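Long-range contact in polyphosphate kinase (Porphyromonas gingivalis, PDB 2O8R), which probably catalyses the reversible transfer of the terminal phosphate of ATP to a growing chain of inorganic polyphosphate: residues 111-119 with 202-211. The protein carries 3 engineered substitutions. Sequence-based numbering, arbitrary orientation.
Sequences EEHGIRLRT and TFYYYSFLED. With SO4 (sulfate ion), chain J; SO4 (sulfate ion), chain H.
Strands 115-118 and 204-208 run side by side, 4.7 Å apart at closest approach, their directions 21° from exactly parallel. Backbone hydrogen bonds alternate along them: Tyr204 N to Gly114 O, Arg116 N to Tyr204 O, Tyr206 N to Arg116 O and Arg118 N to Tyr206 O. Gly114, at positive phi, closes helix 83-112 in a Schellman motif and turns the chain directly into the edge strand. On one face of the sheet, Ile115 CG2 meets the ring edge of Tyr206 (CE2, 3.7 Å). Leu117 lies across Tyr206, its CD1 3.8 Å from Tyr206 CB, and turns its CG to Phe208 CE2; Phe102 and Leu107 of helix 83-112 also touch Leu117. On the face of Arg116 and Tyr205, the arginine chain, bent at chi2, lays CD over the Phe203 ring in a CH-pi contact, 3.9 Å from Arg116 CD to the Phe203 centroid. Tyr205 CD1 sits over one face of the Arg118 guanidinium, the two planes 26° apart. Two sulfates, probably carried over from the crystallisation solution, collect on this side: Arg116 NH2 makes a weak hydrogen bond to O1 of the chain H sulfate, and Thr119 N a hydrogen bond to O4 of the chain J sulfate. Strand 204-208 pairs on its far side with antiparallel strand 192-195, so the strand following helix 83-112, from the N-terminal family region, completes a three-stranded mixed sheet with middle-region strands in this PPK1-family protein.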
ATOM      1  N   GLU A 111      22.404  24.259  -1.830  1.00 57.31           N
ATOM      2  CA  GLU A 111      23.429  24.616  -2.801  1.00 52.98           C
ATOM      3  C   GLU A 111      24.846  24.520  -2.261  1.00 51.00           C
ATOM      4  O   GLU A 111      25.757  24.111  -2.974  1.00 55.68           O
ATOM      5  CB  GLU A 111      23.166  26.003  -3.379  1.00 51.34           C
ATOM      6  CG  GLU A 111      22.293  25.957  -4.609  1.00 69.68           C
ATOM      7  CD  GLU A 111      21.895  27.326  -5.101  1.00 93.36           C
ATOM      8  OE1 GLU A 111      22.465  28.334  -4.624  1.00105.71           O
ATOM      9  OE2 GLU A 111      21.003  27.390  -5.968  1.00106.82           O
ATOM     10  N   GLU A 112      25.025  24.888  -0.999  1.00 50.30           N
ATOM     11  CA  GLU A 112      26.315  24.752  -0.337  1.00 53.98           C
ATOM     12  C   GLU A 112      26.775  23.297  -0.333  1.00 47.24           C
ATOM     13  O   GLU A 112      27.971  23.021  -0.270  1.00 58.18           O
ATOM     14  CB  GLU A 112      26.228  25.276   1.090  1.00 57.26           C
ATOM     15  CG  GLU A 112      27.545  25.698   1.703  1.00 53.36           C
ATOM     16  CD  GLU A 112      27.368  26.413   3.044  1.00 77.57           C
ATOM     17  OE1 GLU A 112      26.265  26.949   3.310  1.00 59.90           O
ATOM     18  OE2 GLU A 112      28.340  26.444   3.834  1.00 93.76           O
ATOM     19  N   HIS A 113      25.824  22.373  -0.432  1.00 48.72           N
ATOM     20  CA  HIS A 113      26.136  20.948  -0.455  1.00 41.28           C
ATOM     21  C   HIS A 113      25.859  20.239  -1.785  1.00 46.46           C
ATOM     22  O   HIS A 113      25.749  19.015  -1.825  1.00 58.74           O
ATOM     23  CB  HIS A 113      25.404  20.256   0.682  1.00 47.75           C
ATOM     24  CG  HIS A 113      25.762  20.797   2.025  1.00 64.70           C
ATOM     25  ND1 HIS A 113      25.122  21.881   2.580  1.00 60.63           N
ATOM     26  CD2 HIS A 113      26.718  20.427   2.910  1.00 55.48           C
ATOM     27  CE1 HIS A 113      25.655  22.147   3.759  1.00 62.96           C
ATOM     28  NE2 HIS A 113      26.626  21.279   3.981  1.00 54.56           N
ATOM     29  N   GLY A 114      25.752  21.001  -2.868  1.00 51.02           N
ATOM     30  CA  GLY A 114      25.618  20.412  -4.207  1.00 55.65           C
ATOM     31  C   GLY A 114      24.217  20.004  -4.643  1.00 62.94           C
ATOM     32  O   GLY A 114      24.071  19.176  -5.536  1.00 53.37           O
ATOM     33  N   ILE A 115      23.190  20.575  -4.011  1.00 58.19           N
ATOM     34  CA  ILE A 115      21.799  20.336  -4.404  1.00 47.80           C
ATOM     35  C   ILE A 115      21.200  21.633  -4.929  1.00 47.28           C
ATOM     36  O   ILE A 115      21.190  22.645  -4.232  1.00 44.71           O
ATOM     37  CB  ILE A 115      20.924  19.852  -3.217  1.00 35.95           C
ATOM     38  CG1 ILE A 115      21.739  19.004  -2.230  1.00 57.45           C
ATOM     39  CG2 ILE A 115      19.655  19.134  -3.709  1.00 40.24           C
ATOM     40  CD1 ILE A 115      21.700  17.517  -2.456  1.00 34.24           C
ATOM     41  N   ARG A 116      20.710  21.613  -6.165  1.00 54.88           N
ATOM     42  CA  ARG A 116      20.028  22.782  -6.696  1.00 32.52           C
ATOM     43  C   ARG A 116      18.571  22.452  -6.932  1.00 46.87           C
ATOM     44  O   ARG A 116      18.213  21.705  -7.850  1.00 50.85           O
ATOM     45  CB  ARG A 116      20.713  23.323  -7.948  1.00 44.67           C
ATOM     46  CG  ARG A 116      20.448  24.807  -8.179  1.00 63.44           C
ATOM     47  CD  ARG A 116      21.740  25.571  -8.467  1.00 78.59           C
ATOM     48  NE  ARG A 116      21.853  25.999  -9.856  1.00 81.51           N
ATOM     49  CZ  ARG A 116      21.388  27.155 -10.321  1.00106.05           C
ATOM     50  NH1 ARG A 116      20.773  28.006  -9.508  1.00114.63           N
ATOM     51  NH2 ARG A 116      21.533  27.464 -11.602  1.00103.64           N
ATOM     52  N   LEU A 117      17.734  22.965  -6.041  1.00 44.37           N
ATOM     53  CA  LEU A 117      16.312  22.834  -6.204  1.00 42.41           C
ATOM     54  C   LEU A 117      15.932  24.085  -6.933  1.00 39.93           C
ATOM     55  O   LEU A 117      15.965  25.175  -6.367  1.00 48.87           O
ATOM     56  CB  LEU A 117      15.600  22.748  -4.854  1.00 26.82           C
ATOM     57  CG  LEU A 117      14.064  22.675  -4.944  1.00 60.69           C
ATOM     58  CD1 LEU A 117      13.605  21.622  -5.949  1.00 55.73           C
ATOM     59  CD2 LEU A 117      13.443  22.405  -3.590  1.00 51.60           C
ATOM     60  N   ARG A 118      15.602  23.939  -8.203  1.00 45.87           N
ATOM     61  CA  ARG A 118      15.385  25.107  -9.026  1.00 40.33           C
ATOM     62  C   ARG A 118      14.058  25.750  -8.730  1.00 46.02           C
ATOM     63  O   ARG A 118      13.029  25.086  -8.570  1.00 48.79           O
ATOM     64  CB  ARG A 118      15.559  24.803 -10.518  1.00 50.27           C
ATOM     65  CG  ARG A 118      17.002  24.987 -10.984  1.00 55.20           C
ATOM     66  CD  ARG A 118      17.078  25.398 -12.448  1.00 61.50           C
ATOM     67  NE  ARG A 118      17.394  24.256 -13.293  1.00 69.19           N
ATOM     68  CZ  ARG A 118      18.614  23.973 -13.728  1.00 76.80           C
ATOM     69  NH1 ARG A 118      19.635  24.755 -13.413  1.00 91.28           N
ATOM     70  NH2 ARG A 118      18.816  22.910 -14.481  1.00 80.63           N
ATOM     71  N   THR A 119      14.099  27.066  -8.643  1.00 57.84           N
ATOM     72  CA  THR A 119      12.936  27.833  -8.284  1.00 53.75           C
ATOM     73  C   THR A 119      12.495  28.663  -9.498  1.00 66.28           C
ATOM     74  O   THR A 119      11.384  29.195  -9.534  1.00 70.35           O
ATOM     75  CB  THR A 119      13.258  28.669  -7.044  1.00 57.27           C
ATOM     76  OG1 THR A 119      12.153  28.641  -6.138  1.00 78.44           O
ATOM     77  CG2 THR A 119      13.632  30.088  -7.413  1.00 46.15           C
ATOM     78  N   THR A 202      28.484  20.521 -10.916  1.00 49.56           N
ATOM     79  CA  THR A 202      28.601  21.077  -9.575  1.00 68.15           C
ATOM     80  C   THR A 202      27.439  20.644  -8.676  1.00 61.83           C
ATOM     81  O   THR A 202      27.603  20.503  -7.476  1.00 69.00           O
ATOM     82  CB  THR A 202      28.707  22.612  -9.615  1.00 70.32           C
ATOM     83  OG1 THR A 202      29.426  23.012 -10.793  1.00 80.18           O
ATOM     84  CG2 THR A 202      29.432  23.128  -8.384  1.00 78.76           C
ATOM     85  N   PHE A 203      26.275  20.412  -9.271  1.00 67.46           N
ATOM     86  CA  PHE A 203      25.074  20.093  -8.513  1.00 52.49           C
ATOM     87  C   PHE A 203      24.320  18.881  -9.035  1.00 55.08           C
ATOM     88  O   PHE A 203      24.496  18.433 -10.183  1.00 54.13           O
ATOM     89  CB  PHE A 203      24.074  21.268  -8.539  1.00 66.04           C
ATOM     90  CG  PHE A 203      24.668  22.600  -8.188  1.00 59.11           C
ATOM     91  CD1 PHE A 203      25.059  22.885  -6.883  1.00 43.94           C
ATOM     92  CD2 PHE A 203      24.822  23.576  -9.162  1.00 64.07           C
ATOM     93  CE1 PHE A 203      25.609  24.122  -6.554  1.00 59.11           C
ATOM     94  CE2 PHE A 203      25.368  24.818  -8.847  1.00 59.20           C
ATOM     95  CZ  PHE A 203      25.762  25.092  -7.539  1.00 61.61           C
ATOM     96  N   TYR A 204      23.468  18.368  -8.156  1.00 44.23           N
ATOM     97  CA  TYR A 204      22.302  17.597  -8.534  1.00 48.27           C
ATOM     98  C   TYR A 204      21.171  18.604  -8.745  1.00 53.08           C
ATOM     99  O   TYR A 204      21.076  19.605  -8.024  1.00 50.44           O
ATOM    100  CB  TYR A 204      21.946  16.622  -7.427  1.00 52.03           C
ATOM    101  CG  TYR A 204      22.854  15.427  -7.378  1.00 47.68           C
ATOM    102  CD1 TYR A 204      22.517  14.261  -8.048  1.00 57.55           C
ATOM    103  CD2 TYR A 204      24.038  15.450  -6.654  1.00 45.47           C
ATOM    104  CE1 TYR A 204      23.336  13.157  -8.015  1.00 41.46           C
ATOM    105  CE2 TYR A 204      24.871  14.340  -6.611  1.00 48.56           C
ATOM    106  CZ  TYR A 204      24.511  13.199  -7.308  1.00 51.39           C
ATOM    107  OH  TYR A 204      25.307  12.078  -7.299  1.00 54.28           O
ATOM    108  N   TYR A 205      20.324  18.350  -9.739  1.00 37.53           N
ATOM    109  CA  TYR A 205      19.297  19.306 -10.100  1.00 37.21           C
ATOM    110  C   TYR A 205      17.918  18.753  -9.836  1.00 52.24           C
ATOM    111  O   TYR A 205      17.657  17.575 -10.099  1.00 48.19           O
ATOM    112  CB  TYR A 205      19.439  19.710 -11.561  1.00 47.18           C
ATOM    113  CG  TYR A 205      20.711  20.472 -11.811  1.00 65.32           C
ATOM    114  CD1 TYR A 205      20.766  21.854 -11.624  1.00 53.03           C
ATOM    115  CD2 TYR A 205      21.874  19.809 -12.205  1.00 52.79           C
ATOM    116  CE1 TYR A 205      21.943  22.556 -11.836  1.00 60.98           C
ATOM    117  CE2 TYR A 205      23.045  20.499 -12.421  1.00 67.23           C
ATOM    118  CZ  TYR A 205      23.077  21.871 -12.236  1.00 52.89           C
ATOM    119  OH  TYR A 205      24.251  22.543 -12.456  1.00 72.01           O
ATOM    120  N   TYR A 206      17.039  19.597  -9.295  1.00 39.64           N
ATOM    121  CA  TYR A 206      15.649  19.212  -9.133  1.00 40.69           C
ATOM    122  C   TYR A 206      14.704  20.318  -9.544  1.00 48.80           C
ATOM    123  O   TYR A 206      15.018  21.504  -9.436  1.00 51.30           O
ATOM    124  CB  TYR A 206      15.372  18.785  -7.695  1.00 43.94           C
ATOM    125  CG  TYR A 206      16.199  17.612  -7.270  1.00 36.78           C
ATOM    126  CD1 TYR A 206      15.848  16.320  -7.653  1.00 40.26           C
ATOM    127  CD2 TYR A 206      17.346  17.789  -6.497  1.00 37.37           C
ATOM    128  CE1 TYR A 206      16.604  15.230  -7.269  1.00 50.16           C
ATOM    129  CE2 TYR A 206      18.119  16.702  -6.109  1.00 49.47           C
ATOM    130  CZ  TYR A 206      17.739  15.425  -6.503  1.00 48.27           C
ATOM    131  OH  TYR A 206      18.489  14.338  -6.136  1.00 53.11           O
ATOM    132  N   SER A 207      13.534  19.916 -10.012  1.00 55.48           N
ATOM    133  CA  SER A 207      12.512  20.861 -10.412  1.00 50.70           C
ATOM    134  C   SER A 207      11.201  20.429  -9.825  1.00 50.02           C
ATOM    135  O   SER A 207      10.938  19.226  -9.733  1.00 52.48           O
ATOM    136  CB  SER A 207      12.374  20.858 -11.923  1.00 44.71           C
ATOM    137  OG  SER A 207      13.487  21.474 -12.520  1.00 56.00           O
ATOM    138  N   PHE A 208      10.388  21.407  -9.428  1.00 44.43           N
ATOM    139  CA  PHE A 208       8.977  21.167  -9.098  1.00 46.65           C
ATOM    140  C   PHE A 208       8.255  20.751 -10.370  1.00 44.02           C
ATOM    141  O   PHE A 208       8.481  21.318 -11.447  1.00 46.91           O
ATOM    142  CB  PHE A 208       8.296  22.433  -8.565  1.00 41.56           C
ATOM    143  CG  PHE A 208       8.764  22.864  -7.192  1.00 51.61           C
ATOM    144  CD1 PHE A 208       8.021  22.552  -6.063  1.00 59.93           C
ATOM    145  CD2 PHE A 208       9.922  23.607  -7.034  1.00 48.34           C
ATOM    146  CE1 PHE A 208       8.432  22.962  -4.804  1.00 47.87           C
ATOM    147  CE2 PHE A 208      10.333  24.022  -5.781  1.00 55.95           C
ATOM    148  CZ  PHE A 208       9.587  23.698  -4.663  1.00 52.52           C
ATOM    149  N   LEU A 209       7.386  19.765 -10.247  1.00 40.94           N
ATOM    150  CA  LEU A 209       6.553  19.359 -11.361  1.00 40.39           C
ATOM    151  C   LEU A 209       5.778  20.546 -11.931  1.00 48.16           C
ATOM    152  O   LEU A 209       5.757  20.740 -13.151  1.00 57.12           O
ATOM    153  CB  LEU A 209       5.592  18.262 -10.916  1.00 33.97           C
ATOM    154  CG  LEU A 209       4.898  17.419 -11.978  1.00 57.36           C
ATOM    155  CD1 LEU A 209       5.883  17.008 -13.058  1.00 40.38           C
ATOM    156  CD2 LEU A 209       4.257  16.192 -11.311  1.00 49.77           C
ATOM    157  N   GLU A 210       5.173  21.355 -11.055  1.00 41.59           N
ATOM    158  CA  GLU A 210       4.310  22.459 -11.513  1.00 47.38           C
ATOM    159  C   GLU A 210       5.084  23.540 -12.248  1.00 49.10           C
ATOM    160  O   GLU A 210       4.523  24.237 -13.087  1.00 64.44           O
ATOM    161  CB  GLU A 210       3.466  23.065 -10.379  1.00 42.85           C
ATOM    162  CG  GLU A 210       4.243  23.852  -9.317  1.00 38.68           C
ATOM    163  CD  GLU A 210       4.696  22.990  -8.138  1.00 64.40           C
ATOM    164  OE1 GLU A 210       4.961  21.781  -8.332  1.00 52.52           O
ATOM    165  OE2 GLU A 210       4.797  23.533  -7.013  1.00 50.57           O
ATOM    166  N   ASP A 211       6.372  23.669 -11.936  1.00 57.93           N
ATOM    167  CA  ASP A 211       7.235  24.588 -12.661  1.00 51.37           C
ATOM    168  C   ASP A 211       7.391  24.144 -14.124  1.00 45.51           C
ATOM    169  O   ASP A 211       7.220  24.939 -15.042  1.00 46.15           O
ATOM    170  CB  ASP A 211       8.588  24.721 -11.959  1.00 51.32           C
ATOM    171  CG  ASP A 211       8.559  25.716 -10.802  1.00 52.58           C
ATOM    172  OD1 ASP A 211       7.573  26.463 -10.658  1.00 57.66           O
ATOM    173  OD2 ASP A 211       9.540  25.758 -10.036  1.00 63.43           O
TER
HETATM  174  S   SO4 J 711      16.756  28.882  -9.576  1.00135.71           S
HETATM  175  O1  SO4 J 711      18.200  28.823  -9.784  1.00132.51           O
HETATM  176  O2  SO4 J 711      16.356  30.274  -9.420  1.00134.58           O
HETATM  177  O3  SO4 J 711      16.082  28.296 -10.732  1.00131.63           O
HETATM  178  O4  SO4 J 711      16.404  28.160  -8.359  1.00132.06           O
HETATM  179  S   SO4 H 709      20.508  27.537 -14.735  1.00 77.78           S
HETATM  180  O1  SO4 H 709      21.857  27.106 -14.368  1.00 99.78           O
HETATM  181  O2  SO4 H 709      20.494  28.983 -14.924  1.00 83.58           O
HETATM  182  O3  SO4 H 709      20.094  26.858 -15.967  1.00 66.82           O
HETATM  183  O4  SO4 H 709      19.576  27.208 -13.662  1.00 96.27           O